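Local coordinates for ATPase associated with various cellular activities, AAA_5 (PDB 6N0S), which probably hydrolyses ATP as the McrB subunit of a restriction system, represented here by its N-terminal EVE-like domain, which resembles PUA-like RNA-binding proteins, at residues K11-I16 / L166-P171; W32-K37 / D130-F135. All blocks are in the same frame, centred on the assembly; numbering follows the deposited sequence.

Interaction 1: residues K11-I16 / L166-P171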
loop_
_atom_site.group_PDB
_atom_site.type_symbol
_atom_site.label_atom_id
_atom_site.label_comp_id
_atom_site.label_asym_id
_atom_site.label_seq_id
_atom_site.Cartn_x
_atom_site.Cartn_y
_atom_site.Cartn_z
ATOM N N LYS A 11 -3.693 -13.841 3.030
ATOM C CA LYS A 11 -4.706 -12.942 3.544
ATOM C C LYS A 11 -4.084 -11.666 4.102
ATOM O O LYS A 11 -4.806 -10.704 4.337
ATOM C CB LYS A 11 -5.532 -13.649 4.626
ATOM C CG LYS A 11 -6.828 -12.890 4.996
ATOM C CD LYS A 11 -7.658 -13.606 6.057
ATOM C CE LYS A 11 -8.875 -12.761 6.462
ATOM N NZ LYS A 11 -9.994 -12.808 5.455
ATOM N N TYR A 12 -2.769 -11.647 4.318
ATOM C CA TYR A 12 -2.076 -10.568 5.005
ATOM C C TYR A 12 -0.985 -10.046 4.091
ATOM O O TYR A 12 -0.147 -10.830 3.632
ATOM C CB TYR A 12 -1.490 -11.072 6.315
ATOM C CG TYR A 12 -2.559 -11.754 7.143
ATOM C CD1 TYR A 12 -3.472 -11.000 7.881
ATOM C CD2 TYR A 12 -2.681 -13.140 7.153
ATOM C CE1 TYR A 12 -4.459 -11.605 8.623
ATOM C CE2 TYR A 12 -3.667 -13.763 7.902
ATOM C CZ TYR A 12 -4.550 -12.995 8.627
ATOM O OH TYR A 12 -5.527 -13.602 9.359
ATOM N N TRP A 13 -1.027 -8.727 3.797
ATOM C CA TRP A 13 -0.053 -8.058 2.936
ATOM C C TRP A 13 0.446 -6.812 3.642
ATOM O O TRP A 13 -0.237 -6.259 4.520
ATOM C CB TRP A 13 -0.647 -7.682 1.552
ATOM C CG TRP A 13 -0.932 -8.869 0.688
ATOM C CD1 TRP A 13 -1.886 -9.807 0.882
ATOM C CD2 TRP A 13 -0.222 -9.253 -0.505
ATOM N NE1 TRP A 13 -1.822 -10.754 -0.122
ATOM C CE2 TRP A 13 -0.808 -10.426 -0.983
ATOM C CE3 TRP A 13 0.837 -8.695 -1.216
ATOM C CZ2 TRP A 13 -0.353 -11.067 -2.142
ATOM C CZ3 TRP A 13 1.258 -9.291 -2.350
ATOM C CH2 TRP A 13 0.686 -10.483 -2.805
ATOM N N VAL A 14 1.660 -6.390 3.273
ATOM C CA VAL A 14 2.264 -5.135 3.739
ATOM C C VAL A 14 2.389 -4.173 2.568
ATOM O O VAL A 14 2.846 -4.552 1.493
ATOM C CB VAL A 14 3.644 -5.357 4.371
ATOM C CG1 VAL A 14 4.342 -4.023 4.672
ATOM C CG2 VAL A 14 3.529 -6.170 5.663
ATOM N N GLU A 15 1.980 -2.943 2.779
ATOM C CA GLU A 15 2.225 -1.853 1.842
ATOM C C GLU A 15 3.497 -1.134 2.284
ATOM O O GLU A 15 3.572 -0.636 3.419
ATOM C CB GLU A 15 1.042 -0.874 1.818
ATOM C CG GLU A 15 1.202 0.262 0.794
ATOM C CD GLU A 15 0.344 1.508 1.043
ATOM O OE1 GLU A 15 0.172 1.929 2.201
ATOM O OE2 GLU A 15 -0.159 2.074 0.054
ATOM N N ILE A 16 4.468 -1.037 1.377
ATOM C CA ILE A 16 5.755 -0.406 1.642
ATOM C C ILE A 16 5.769 1.015 1.053
ATOM O O ILE A 16 5.570 1.201 -0.152
ATOM C CB ILE A 16 6.890 -1.268 1.078
ATOM C CG1 ILE A 16 6.874 -2.635 1.765
ATOM C CG2 ILE A 16 8.241 -0.593 1.331
ATOM C CD1 ILE A 16 7.572 -3.626 1.026
ATOM N N LEU A 166 3.914 -3.882 -2.576
ATOM C CA LEU A 166 3.057 -4.749 -1.774
ATOM C C LEU A 166 3.706 -6.113 -1.621
ATOM O O LEU A 166 4.087 -6.727 -2.622
ATOM C CB LEU A 166 1.692 -4.910 -2.419
ATOM C CG LEU A 166 0.921 -3.618 -2.590
ATOM C CD1 LEU A 166 -0.254 -3.776 -3.578
ATOM C CD2 LEU A 166 0.442 -3.193 -1.225
ATOM N N VAL A 167 3.851 -6.576 -0.379
ATOM C CA VAL A 167 4.437 -7.897 -0.162
ATOM C C VAL A 167 3.536 -8.737 0.739
ATOM O O VAL A 167 2.906 -8.207 1.670
ATOM C CB VAL A 167 5.854 -7.789 0.433
ATOM C CG1 VAL A 167 6.821 -7.126 -0.585
ATOM C CG2 VAL A 167 5.820 -6.998 1.733
ATOM N N PRO A 168 3.471 -10.041 0.497
ATOM C CA PRO A 168 2.688 -10.948 1.334
ATOM C C PRO A 168 3.447 -11.276 2.603
ATOM O O PRO A 168 4.673 -11.368 2.591
ATOM C CB PRO A 168 2.564 -12.193 0.430
ATOM C CG PRO A 168 3.861 -12.221 -0.260
ATOM C CD PRO A 168 4.259 -10.788 -0.501
ATOM N N ILE A 169 2.709 -11.469 3.704
ATOM C CA ILE A 169 3.289 -11.996 4.938
ATOM C C ILE A 169 2.438 -13.150 5.480
ATOM O O ILE A 169 1.265 -13.333 5.137
ATOM C CB ILE A 169 3.484 -10.892 6.034
ATOM C CG1 ILE A 169 2.155 -10.258 6.437
ATOM C CG2 ILE A 169 4.434 -9.835 5.539
ATOM C CD1 ILE A 169 2.216 -9.264 7.711
ATOM N N ARG A 170 3.038 -13.934 6.332
ATOM C CA ARG A 170 2.324 -15.101 6.842
ATOM C C ARG A 170 1.328 -14.693 7.926
ATOM O O ARG A 170 1.447 -13.604 8.503
ATOM C CB ARG A 170 3.311 -16.087 7.424
ATOM C CG ARG A 170 4.353 -16.590 6.410
ATOM C CD ARG A 170 5.445 -17.405 7.129
ATOM N NE ARG A 170 6.256 -16.491 7.936
ATOM C CZ ARG A 170 7.090 -16.852 8.911
ATOM N NH1 ARG A 170 7.252 -18.144 9.219
ATOM N NH2 ARG A 170 7.770 -15.903 9.571
ATOM N N PRO A 171 0.333 -15.544 8.231
ATOM C CA PRO A 171 -0.609 -15.167 9.309
ATOM C C PRO A 171 0.084 -14.883 10.624
ATOM O O PRO A 171 -0.280 -13.935 11.323
ATOM C CB PRO A 171 -1.551 -16.376 9.402
ATOM C CG PRO A 171 -1.593 -16.925 7.979
ATOM C CD PRO A 171 -0.169 -16.688 7.437
#
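Trp13 and Pro168 meet in an antiparallel strand pairing at one margin of the five-stranded mixed sheet of this EVE-like, PUA-related domain, where strand 166-169 borders strand 12-17, whose other side is bonded to strand 54-61. Main-chain bonds set the register. Val14 and Val167 form a hydrogen-bonded pair, Val14 N giving to Val167 O at 2.7 Å and Val167 N to Val14 O at 2.9 Å. Farther on, Ile169 N reaches Tyr12 O on a straight N-H line, although it stands 34° out of the carbonyl plane. Proline suits position 168, a non-hydrogen-bonded site, because its missing N-H costs this pairing nothing. It crosses the Trp13 indole obliquely, its CB over the six-membered ring, 3.9 Å from the centroid and almost on the normal, a CH-pi contact. Trp13 CG stands anti to the carbonyl carbon (chi1 -69°), and chi2 of 69° turns the indole, while its NE1 bonds to Ser10 O. On this same face Leu166 CD2 packs on Glu15 CB, and the Glu15 carboxylate is bonded by Tyr165, His59 and Asn17. Branched aliphatic chains, compact and well matched to strands, fill the other face: Val14 CG2 touches Ile169 CG2, and Ile16 CD1 touches both methyls of Val167. Beyond the strand, where Arg170 holds the N-cap position of helix 171-178, the Tyr12 ring, stacked on Tyr174, crosses Pro171 at about a right angle, its CE2 3.7 Å from Pro171 CB.

Interaction 2: residues W32-K37 / D130-F135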
loop_
_atom_site.group_PDB
_atom_site.type_symbol
_atom_site.label_atom_id
_atom_site.label_comp_id
_atom_site.label_asym_id
_atom_site.label_seq_id
_atom_site.Cartn_x
_atom_site.Cartn_y
_atom_site.Cartn_z
ATOM N N TRP A 32 -2.346 1.841 -4.658
ATOM C CA TRP A 32 -2.369 2.127 -6.081
ATOM C C TRP A 32 -0.940 2.145 -6.584
ATOM O O TRP A 32 0.001 2.338 -5.815
ATOM C CB TRP A 32 -3.083 3.462 -6.340
ATOM C CG TRP A 32 -2.312 4.659 -5.921
ATOM C CD1 TRP A 32 -2.334 5.268 -4.698
ATOM C CD2 TRP A 32 -1.417 5.407 -6.726
ATOM N NE1 TRP A 32 -1.499 6.350 -4.693
ATOM C CE2 TRP A 32 -0.919 6.456 -5.931
ATOM C CE3 TRP A 32 -0.974 5.283 -8.046
ATOM C CZ2 TRP A 32 -0.006 7.386 -6.412
ATOM C CZ3 TRP A 32 -0.066 6.194 -8.524
ATOM C CH2 TRP A 32 0.413 7.243 -7.711
ATOM N N GLY A 33 -0.794 1.931 -7.877
ATOM C CA GLY A 33 0.523 1.854 -8.469
ATOM C C GLY A 33 0.409 1.555 -9.947
ATOM O O GLY A 33 -0.671 1.268 -10.471
HETATM N N MSE A 34 1.554 1.606 -10.610
HETATM C CA MSE A 34 1.624 1.334 -12.019
HETATM C C MSE A 34 1.788 -0.156 -12.215
HETATM O O MSE A 34 2.701 -0.742 -11.666
HETATM C CB MSE A 34 2.801 2.075 -12.657
HETATM C CG MSE A 34 2.926 1.859 -14.173
HETATM SE SE MSE A 34 4.477 2.859 -14.920
HETATM C CE MSE A 34 4.073 4.487 -14.233
ATOM N N ILE A 35 0.908 -0.732 -13.033
ATOM C CA ILE A 35 0.786 -2.175 -13.122
ATOM C C ILE A 35 2.109 -2.788 -13.577
ATOM O O ILE A 35 2.659 -3.661 -12.900
ATOM C CB ILE A 35 -0.391 -2.539 -14.042
ATOM C CG1 ILE A 35 -1.700 -2.166 -13.346
ATOM C CG2 ILE A 35 -0.382 -4.030 -14.416
ATOM C CD1 ILE A 35 -2.976 -2.325 -14.187
ATOM N N LYS A 36 2.685 -2.283 -14.677
ATOM C CA LYS A 36 3.907 -2.882 -15.221
ATOM C C LYS A 36 5.097 -2.754 -14.279
ATOM O O LYS A 36 6.089 -3.468 -14.451
ATOM C CB LYS A 36 4.263 -2.262 -16.581
ATOM C CG LYS A 36 4.799 -0.832 -16.514
ATOM C CD LYS A 36 4.962 -0.181 -17.896
ATOM C CE LYS A 36 6.104 0.869 -17.900
ATOM N NZ LYS A 36 6.388 1.459 -19.247
ATOM N N LYS A 37 5.014 -1.906 -13.266
ATOM C CA LYS A 37 6.058 -1.855 -12.251
ATOM C C LYS A 37 5.856 -2.857 -11.114
ATOM O O LYS A 37 6.809 -3.128 -10.381
ATOM C CB LYS A 37 6.152 -0.459 -11.634
ATOM C CG LYS A 37 6.624 0.627 -12.584
ATOM C CD LYS A 37 8.159 0.795 -12.538
ATOM C CE LYS A 37 8.680 1.859 -13.518
ATOM N NZ LYS A 37 8.232 3.247 -13.162
ATOM N N ASP A 130 0.630 4.043 -19.991
ATOM C CA ASP A 130 0.804 3.315 -18.738
ATOM C C ASP A 130 -0.524 3.214 -18.004
ATOM O O ASP A 130 -1.295 4.173 -17.950
ATOM C CB ASP A 130 1.844 4.002 -17.853
ATOM C CG ASP A 130 3.254 3.915 -18.417
ATOM O OD1 ASP A 130 3.482 3.076 -19.300
ATOM O OD2 ASP A 130 4.138 4.679 -17.966
ATOM N N ARG A 131 -0.780 2.044 -17.430
ATOM C CA ARG A 131 -1.998 1.745 -16.698
ATOM C C ARG A 131 -1.708 1.561 -15.216
ATOM O O ARG A 131 -0.629 1.101 -14.826
ATOM C CB ARG A 131 -2.649 0.455 -17.203
ATOM C CG ARG A 131 -2.664 0.290 -18.714
ATOM C CD ARG A 131 -3.495 1.382 -19.347
ATOM N NE ARG A 131 -4.870 1.313 -18.853
ATOM C CZ ARG A 131 -5.736 2.317 -18.890
ATOM N NH1 ARG A 131 -5.379 3.496 -19.383
ATOM N NH2 ARG A 131 -6.954 2.144 -18.409
ATOM N N PHE A 132 -2.733 1.811 -14.416
ATOM C CA PHE A 132 -2.637 1.927 -12.967
ATOM C C PHE A 132 -3.734 1.100 -12.316
ATOM O O PHE A 132 -4.845 1.025 -12.837
ATOM C CB PHE A 132 -2.753 3.412 -12.533
ATOM C CG PHE A 132 -1.556 4.207 -12.869
ATOM C CD1 PHE A 132 -1.410 4.783 -14.122
ATOM C CD2 PHE A 132 -0.551 4.348 -11.951
ATOM C CE1 PHE A 132 -0.266 5.462 -14.449
ATOM C CE2 PHE A 132 0.599 5.064 -12.268
ATOM C CZ PHE A 132 0.744 5.603 -13.514
ATOM N N PHE A 133 -3.413 0.467 -11.191
ATOM C CA PHE A 133 -4.400 -0.215 -10.369
ATOM C C PHE A 133 -4.754 0.644 -9.160
ATOM O O PHE A 133 -3.966 1.493 -8.721
ATOM C CB PHE A 133 -3.907 -1.610 -9.917
ATOM C CG PHE A 133 -2.731 -1.596 -8.973
ATOM C CD1 PHE A 133 -2.913 -1.459 -7.608
ATOM C CD2 PHE A 133 -1.451 -1.764 -9.447
ATOM C CE1 PHE A 133 -1.823 -1.482 -6.742
ATOM C CE2 PHE A 133 -0.364 -1.777 -8.586
ATOM C CZ PHE A 133 -0.557 -1.638 -7.237
ATOM N N LEU A 134 -5.960 0.397 -8.620
ATOM C CA LEU A 134 -6.470 1.100 -7.454
ATOM C C LEU A 134 -7.342 0.172 -6.632
ATOM O O LEU A 134 -8.307 -0.384 -7.147
ATOM C CB LEU A 134 -7.291 2.315 -7.873
ATOM C CG LEU A 134 -7.986 3.128 -6.782
ATOM C CD1 LEU A 134 -7.009 3.634 -5.794
ATOM C CD2 LEU A 134 -8.694 4.261 -7.455
ATOM N N PHE A 135 -7.029 0.055 -5.357
ATOM C CA PHE A 135 -7.884 -0.608 -4.389
ATOM C C PHE A 135 -8.316 0.411 -3.346
ATOM O O PHE A 135 -7.484 1.154 -2.803
ATOM C CB PHE A 135 -7.160 -1.770 -3.701
ATOM C CG PHE A 135 -6.811 -2.905 -4.626
ATOM C CD1 PHE A 135 -7.788 -3.773 -5.077
ATOM C CD2 PHE A 135 -5.517 -3.101 -5.041
ATOM C CE1 PHE A 135 -7.485 -4.829 -5.902
ATOM C CE2 PHE A 135 -5.215 -4.151 -5.884
ATOM C CZ PHE A 135 -6.216 -5.018 -6.312
HETATM O O HOH W 1 1.464 0.022 -16.358
#
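Trp32 pairs with Leu134 at the start of an antiparallel contact between strands 30-34 and 132-136 of the small three-stranded sheet. Its indole lies alongside Phe132, whose CD2 comes to the indole edge, 3.9 Å from CZ3, while NE1 bonds to Tyr116 and helices 92-105 and 110-124 supply further packing. Gly33 follows, exchanging main-chain bonds with Phe133: Phe133 N to Gly33 O at 2.9 Å, and a weak return. Phe133 CG lies between its backbone N and carbonyl carbon (chi1 66°), and the ring covers the glycine, Gly33 N lying 3.6 Å above its centre; a side chain there would crowd Phe133 CZ. An alanine in place of Phe133 would probably strip the Gly33 backbone of the ring that covers it and leave Ile35 CG1 without the ring edge it packs on. Met34, present as selenomethionine, bends at chi3 (-52°), bringing CE to 3.6 Å from Phe132 CZ. Ile35 N gives a bond to Arg131 O as the strand turns into a 3-10 segment, and a water accepts from Lys36 N and Arg131 N. Lys36 NZ ends 3.3 Å from Asp130 OD1, a weak salt bridge; since Asp130 OD2 also takes the Ser127 N-H, the aspartate probably owes its fixed position more to its own loop than to the lysine.

Overall arrangement
Interactions 1 and 2 belong to different sheets, their centres 18 Å apart, yet they join directly: Leu166 CD1 of interaction 1 packs 4.2 Å from Phe133 CE1 of interaction 2. Strand 30-34 is the next strand after 12-17, and the chain then makes both closures in reverse order, 130-135 first and 166-171 last. Tyr165 links the two through its hydroxyl, which is bonded to the Glu15 carboxylate and to Trp32 N. Bound sulfate, probably from the crystallisation liquor, lies about 5 Å from the Glu15 side chain, and sulfate is also about 4 Å from that of Trp32, consistent with a pocket between the sheets, though its role is unproven.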